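Local structure of hypothetical protein EF0006 (Enterococcus faecalis, 2GMQ) at residues E15-W27 with K36-W48. The protein is of unknown function but is a plasmid-encoded PrgU-like protein that may take part in the pheromone response of its host. Numbering follows the deposited sequence. Where two conformers were deposited one is given.
Sequences EIAIQEKDLTLQW and KVRLKNTRAMEMW
OD2 of D22 is gripped from both segments. NH1 of R43 donates to the anti lone pair of OD2 at 2.8 Å in a salt bridge, the oxygen lying nearly in the guanidinium plane, while NE2 of Q19 donates to OD2 from above the carboxylate plane. The two flat groups of the ion pair stand 69° apart, and CB and CG of R43 lie against the carboxylate carbon. With CG anti to the backbone N (chi1 -175°) and a bend at chi2, the arginine curls back so that NH1 faces the aspartate. A water held by OD1 of D22 also makes a weak bond to the backbone N of R43, in the first turn of helix 41-48. Just before this helix, at the N-cap position, K40 closes on the 3-10 turn 20-22: its N donates to D22 O (2.8 Å) and, in one of its two conformers, its NZ reaches K21 O (2.7 Å). From there strands 23-27 and 36-39 run antiparallel as a hairpin, T24 and R38 exchanging backbone bonds and Q26 N reaching K36 O. L23, L25, V37 and L39 share one face of the hairpin; CD2 of L39 touches CD2 of L23 at 3.7 Å and meets CD1 of I18 tip to tip at 3.9 Å. CE of the selenomethionine M47 touches I18 CD1 and sits above one face of the R43 guanidinium, displaced toward its rim. R43 NE forms a salt bridge with OE2 of E46, bent and weak as a hydrogen bond, and its NH2 pairs with E46 of a second subunit, whose Q19 N binds E46 in return. The buried D22 carboxylate is thus probably stabilised as an anion, in a charge network that ties the strand-turn-helix junction to the subunit interface.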
loop_
_atom_site.group_PDB
_atom_site.type_symbol
_atom_site.label_atom_id
_atom_site.label_comp_id
_atom_site.label_asym_id
_atom_site.label_seq_id
_atom_site.Cartn_x
_atom_site.Cartn_y
_atom_site.Cartn_z
ATOM N N GLU A 15 5.710 -27.751 5.008
ATOM C CA GLU A 15 5.612 -26.394 5.524
ATOM C C GLU A 15 5.848 -25.447 4.344
ATOM O O GLU A 15 6.715 -25.746 3.454
ATOM C CB GLU A 15 6.675 -26.152 6.602
ATOM C CG GLU A 15 6.500 -24.781 7.226
ATOM C CD GLU A 15 7.369 -24.524 8.460
ATOM O OE1 GLU A 15 7.517 -25.470 9.303
ATOM O OE2 GLU A 15 7.838 -23.355 8.632
ATOM N N ILE A 16 5.019 -24.450 4.238
ATOM C CA ILE A 16 5.261 -23.459 3.211
ATOM C C ILE A 16 5.184 -22.080 3.870
ATOM O O ILE A 16 4.279 -21.859 4.729
ATOM C CB ILE A 16 4.255 -23.573 2.035
ATOM C CG1 ILE A 16 4.599 -22.460 1.013
ATOM C CG2 ILE A 16 2.824 -23.223 2.513
ATOM C CD1 ILE A 16 3.936 -22.590 -0.395
ATOM N N ALA A 17 6.147 -21.190 3.540
ATOM C CA ALA A 17 6.138 -19.850 4.087
ATOM C C ALA A 17 5.326 -18.983 3.091
ATOM O O ALA A 17 5.517 -19.113 1.857
ATOM C CB ALA A 17 7.541 -19.302 4.215
ATOM N N ILE A 18 4.434 -18.149 3.615
ATOM C CA ILE A 18 3.805 -17.132 2.770
ATOM C C ILE A 18 3.840 -15.800 3.478
ATOM O O ILE A 18 3.546 -15.722 4.715
ATOM C CB ILE A 18 2.350 -17.572 2.468
ATOM C CG1 ILE A 18 2.250 -18.991 1.937
ATOM C CG2 ILE A 18 1.644 -16.527 1.587
ATOM C CD1 ILE A 18 0.854 -19.446 1.544
ATOM N N GLN A 19 4.295 -14.749 2.793
ATOM C CA GLN A 19 4.283 -13.396 3.353
ATOM C C GLN A 19 2.863 -12.955 3.650
ATOM O O GLN A 19 1.932 -13.181 2.911
ATOM C CB GLN A 19 5.028 -12.361 2.497
ATOM C CG GLN A 19 4.601 -12.342 1.055
ATOM C CD GLN A 19 5.406 -11.364 0.204
ATOM O OE1 GLN A 19 6.295 -10.635 0.697
ATOM N NE2 GLN A 19 4.960 -11.204 -1.053
ATOM N N GLU A 20 2.693 -12.463 4.865
ATOM C CA GLU A 20 1.392 -12.043 5.328
ATOM C C GLU A 20 0.662 -11.113 4.327
ATOM O O GLU A 20 -0.584 -11.139 4.237
ATOM C CB GLU A 20 1.569 -11.313 6.659
ATOM C CG GLU A 20 0.279 -11.051 7.352
ATOM C CD GLU A 20 -0.295 -9.668 7.017
ATOM O OE1 GLU A 20 0.267 -8.838 6.243
ATOM O OE2 GLU A 20 -1.354 -9.378 7.567
ATOM N N LYS A 21 1.376 -10.215 3.595
ATOM C CA LYS A 21 0.730 -9.266 2.714
ATOM C C LYS A 21 0.013 -9.928 1.552
ATOM O O LYS A 21 -0.720 -9.253 0.825
ATOM C CB LYS A 21 1.739 -8.221 2.195
ATOM C CG LYS A 21 2.934 -8.737 1.424
ATOM C CD LYS A 21 3.751 -7.689 0.721
ATOM C CE LYS A 21 5.049 -7.357 1.432
ATOM N NZ LYS A 21 5.909 -6.285 0.711
ATOM N N ASP A 22 0.335 -11.210 1.333
ATOM C CA ASP A 22 -0.342 -11.993 0.268
ATOM C C ASP A 22 -1.572 -12.772 0.735
ATOM O O ASP A 22 -2.124 -13.551 -0.082
ATOM C CB ASP A 22 0.658 -12.947 -0.390
ATOM C CG ASP A 22 1.565 -12.252 -1.378
ATOM O OD1 ASP A 22 1.227 -11.143 -1.863
ATOM O OD2 ASP A 22 2.639 -12.817 -1.678
ATOM N N LEU A 23 -2.005 -12.548 2.004
ATOM C CA LEU A 23 -3.091 -13.271 2.601
ATOM C C LEU A 23 -4.234 -12.351 3.002
ATOM O O LEU A 23 -3.991 -11.219 3.484
ATOM C CB LEU A 23 -2.616 -14.019 3.855
ATOM C CG LEU A 23 -1.443 -15.015 3.604
ATOM C CD1 LEU A 23 -1.023 -15.598 5.055
ATOM C CD2 LEU A 23 -1.887 -16.093 2.664
ATOM N N THR A 24 -5.461 -12.826 2.775
ATOM C CA THR A 24 -6.631 -12.223 3.364
ATOM C C THR A 24 -6.950 -13.083 4.573
ATOM O O THR A 24 -7.339 -14.225 4.411
ATOM C CB THR A 24 -7.772 -12.164 2.334
ATOM O OG1 THR A 24 -7.311 -11.359 1.215
ATOM C CG2 THR A 24 -9.007 -11.552 2.937
ATOM N N LEU A 25 -6.888 -12.469 5.749
ATOM C CA LEU A 25 -7.101 -13.239 7.020
ATOM C C LEU A 25 -8.508 -13.042 7.543
ATOM O O LEU A 25 -9.026 -11.884 7.553
ATOM C CB LEU A 25 -6.068 -12.839 8.079
ATOM C CG LEU A 25 -4.640 -13.309 7.831
ATOM C CD1 LEU A 25 -3.957 -12.265 6.885
ATOM C CD2 LEU A 25 -3.872 -13.489 9.124
ATOM N N GLN A 26 -9.163 -14.146 7.953
ATOM C CA GLN A 26 -10.524 -14.073 8.416
ATOM C C GLN A 26 -10.443 -14.344 9.944
ATOM O O GLN A 26 -10.142 -15.463 10.320
ATOM C CB GLN A 26 -11.420 -15.161 7.799
ATOM C CG GLN A 26 -12.870 -14.992 8.328
ATOM C CD GLN A 26 -13.835 -16.202 8.224
ATOM O OE1 GLN A 26 -13.463 -17.354 7.972
ATOM N NE2 GLN A 26 -15.094 -15.912 8.436
ATOM N N TRP A 27 -10.766 -13.326 10.728
ATOM C CA TRP A 27 -10.753 -13.466 12.207
ATOM C C TRP A 27 -12.170 -13.573 12.676
ATOM O O TRP A 27 -13.025 -12.742 12.259
ATOM C CB TRP A 27 -10.127 -12.199 12.823
ATOM C CG TRP A 27 -8.704 -11.973 12.398
ATOM C CD1 TRP A 27 -8.278 -11.110 11.367
ATOM C CD2 TRP A 27 -7.537 -12.538 12.962
ATOM N NE1 TRP A 27 -6.920 -11.144 11.284
ATOM C CE2 TRP A 27 -6.421 -12.037 12.216
ATOM C CE3 TRP A 27 -7.313 -13.443 14.035
ATOM C CZ2 TRP A 27 -5.091 -12.351 12.543
ATOM C CZ3 TRP A 27 -6.002 -13.798 14.333
ATOM C CH2 TRP A 27 -4.900 -13.278 13.552
ATOM N N LYS A 36 -9.358 -18.714 8.969
ATOM C CA LYS A 36 -8.828 -19.132 7.672
ATOM C C LYS A 36 -8.080 -17.971 6.984
ATOM O O LYS A 36 -8.215 -16.811 7.393
ATOM C CB LYS A 36 -9.980 -19.654 6.787
ATOM C CG LYS A 36 -10.954 -18.558 6.387
ATOM C CD LYS A 36 -11.939 -18.990 5.312
ATOM C CE LYS A 36 -13.289 -19.418 5.874
ATOM N NZ LYS A 36 -14.301 -19.576 4.679
ATOM N N VAL A 37 -7.213 -18.332 6.020
ATOM C CA VAL A 37 -6.473 -17.324 5.259
ATOM C C VAL A 37 -6.708 -17.727 3.780
ATOM O O VAL A 37 -6.827 -18.960 3.441
ATOM C CB VAL A 37 -4.956 -17.315 5.533
ATOM C CG1 VAL A 37 -4.663 -17.229 7.065
ATOM C CG2 VAL A 37 -4.298 -18.576 5.047
ATOM N N ARG A 38 -6.835 -16.731 2.928
ATOM C CA ARG A 38 -7.022 -16.973 1.543
ATOM C C ARG A 38 -5.961 -16.229 0.793
ATOM O O ARG A 38 -5.738 -15.066 1.061
ATOM C CB ARG A 38 -8.430 -16.435 1.251
ATOM C CG ARG A 38 -8.813 -16.263 -0.140
ATOM C CD ARG A 38 -10.125 -15.391 -0.146
ATOM N NE ARG A 38 -10.338 -14.940 -1.505
ATOM C CZ ARG A 38 -11.430 -15.195 -2.239
ATOM N NH1 ARG A 38 -12.449 -15.896 -1.710
ATOM N NH2 ARG A 38 -11.495 -14.752 -3.501
ATOM N N LEU A 39 -5.328 -16.846 -0.218
ATOM C CA LEU A 39 -4.338 -16.113 -0.986
ATOM C C LEU A 39 -4.984 -15.010 -1.803
ATOM O O LEU A 39 -6.085 -15.172 -2.402
ATOM C CB LEU A 39 -3.583 -17.042 -1.991
ATOM C CG LEU A 39 -2.281 -17.637 -1.469
ATOM C CD1 LEU A 39 -1.207 -16.662 -1.302
ATOM C CD2 LEU A 39 -2.537 -18.387 -0.108
ATOM N N LYS A 40 -4.282 -13.888 -1.867
ATOM C CA LYS A 40 -4.705 -12.794 -2.724
ATOM C C LYS A 40 -4.639 -13.178 -4.208
ATOM O O LYS A 40 -3.903 -14.105 -4.607
ATOM C CB LYS A 40 -3.878 -11.548 -2.435
ATOM C CG LYS A 40 -4.455 -10.741 -1.261
ATOM C CD LYS A 40 -3.607 -9.536 -1.011
ATOM C CE LYS A 40 -4.196 -8.646 0.071
ATOM N NZ LYS A 40 -3.113 -8.046 0.880
ATOM N N ASN A 41 -5.398 -12.468 -5.040
ATOM C CA ASN A 41 -5.497 -12.859 -6.436
ATOM C C ASN A 41 -4.170 -12.816 -7.193
ATOM O O ASN A 41 -3.855 -13.742 -7.971
ATOM C CB ASN A 41 -6.537 -12.011 -7.216
ATOM C CG ASN A 41 -7.976 -12.239 -6.740
ATOM O OD1 ASN A 41 -8.279 -12.889 -5.735
ATOM N ND2 ASN A 41 -8.887 -11.674 -7.509
ATOM N N THR A 42 -3.385 -11.761 -6.989
ATOM C CA THR A 42 -2.114 -11.620 -7.771
ATOM C C THR A 42 -1.126 -12.747 -7.424
ATOM O O THR A 42 -0.608 -13.433 -8.300
ATOM C CB THR A 42 -1.462 -10.259 -7.498
ATOM O OG1 THR A 42 -2.433 -9.248 -7.884
ATOM C CG2 THR A 42 -0.274 -10.076 -8.485
ATOM N N ARG A 43 -0.959 -12.956 -6.145
ATOM C CA ARG A 43 -0.076 -14.037 -5.646
ATOM C C ARG A 43 -0.639 -15.391 -6.161
ATOM O O ARG A 43 0.128 -16.264 -6.536
ATOM C CB ARG A 43 0.078 -14.042 -4.121
ATOM C CG ARG A 43 1.167 -15.177 -3.676
ATOM C CD ARG A 43 2.541 -14.906 -4.355
ATOM N NE ARG A 43 3.499 -15.977 -4.038
ATOM C CZ ARG A 43 4.171 -16.107 -2.868
ATOM N NH1 ARG A 43 3.950 -15.268 -1.879
ATOM N NH2 ARG A 43 4.981 -17.154 -2.677
ATOM N N ALA A 44 -1.957 -15.598 -6.142
ATOM C CA ALA A 44 -2.488 -16.906 -6.592
ATOM C C ALA A 44 -2.126 -17.148 -8.069
ATOM O O ALA A 44 -1.813 -18.302 -8.458
ATOM C CB ALA A 44 -3.934 -17.007 -6.405
HETATM N N MSE A 45 -2.197 -16.081 -8.892
HETATM C CA MSE A 45 -1.837 -16.219 -10.290
HETATM C C MSE A 45 -0.364 -16.546 -10.428
HETATM O O MSE A 45 -0.009 -17.448 -11.154
HETATM C CB MSE A 45 -2.195 -14.968 -11.075
HETATM C CG MSE A 45 -1.957 -15.158 -12.570
HETATM SE SE MSE A 45 -3.204 -16.454 -13.456
HETATM C CE MSE A 45 -4.711 -15.207 -13.692
ATOM N N GLU A 46 0.494 -15.845 -9.704
ATOM C CA GLU A 46 1.897 -16.217 -9.667
ATOM C C GLU A 46 2.084 -17.691 -9.288
ATOM O O GLU A 46 2.852 -18.347 -9.975
ATOM C CB GLU A 46 2.635 -15.280 -8.673
ATOM C CG GLU A 46 4.125 -15.327 -8.806
ATOM C CD GLU A 46 4.753 -15.105 -7.427
ATOM O OE1 GLU A 46 5.179 -13.955 -7.226
ATOM O OE2 GLU A 46 4.804 -16.083 -6.618
HETATM N N MSE A 47 1.422 -18.204 -8.219
HETATM C CA MSE A 47 1.609 -19.548 -7.747
HETATM C C MSE A 47 1.078 -20.502 -8.826
HETATM O O MSE A 47 1.676 -21.598 -9.010
HETATM C CB MSE A 47 0.861 -19.774 -6.437
HETATM C CG MSE A 47 1.466 -18.904 -5.373
HETATM SE SE MSE A 47 0.464 -19.399 -3.746
HETATM C CE MSE A 47 1.851 -18.897 -2.381
ATOM N N TRP A 48 0.037 -20.077 -9.568
ATOM C CA TRP A 48 -0.456 -20.887 -10.653
ATOM C C TRP A 48 0.604 -21.107 -11.765
ATOM O O TRP A 48 0.822 -22.226 -12.232
ATOM C CB TRP A 48 -1.722 -20.265 -11.222
ATOM C CG TRP A 48 -2.265 -21.139 -12.179
ATOM C CD1 TRP A 48 -2.833 -22.348 -11.949
ATOM C CD2 TRP A 48 -2.229 -20.954 -13.578
ATOM N NE1 TRP A 48 -3.179 -22.939 -13.126
ATOM C CE2 TRP A 48 -2.844 -22.089 -14.158
ATOM C CE3 TRP A 48 -1.774 -19.917 -14.412
ATOM C CZ2 TRP A 48 -2.991 -22.240 -15.548
ATOM C CZ3 TRP A 48 -1.942 -20.063 -15.812
ATOM C CH2 TRP A 48 -2.545 -21.217 -16.354
HETATM O O HOH W 1 -0.610 -10.736 -4.133
#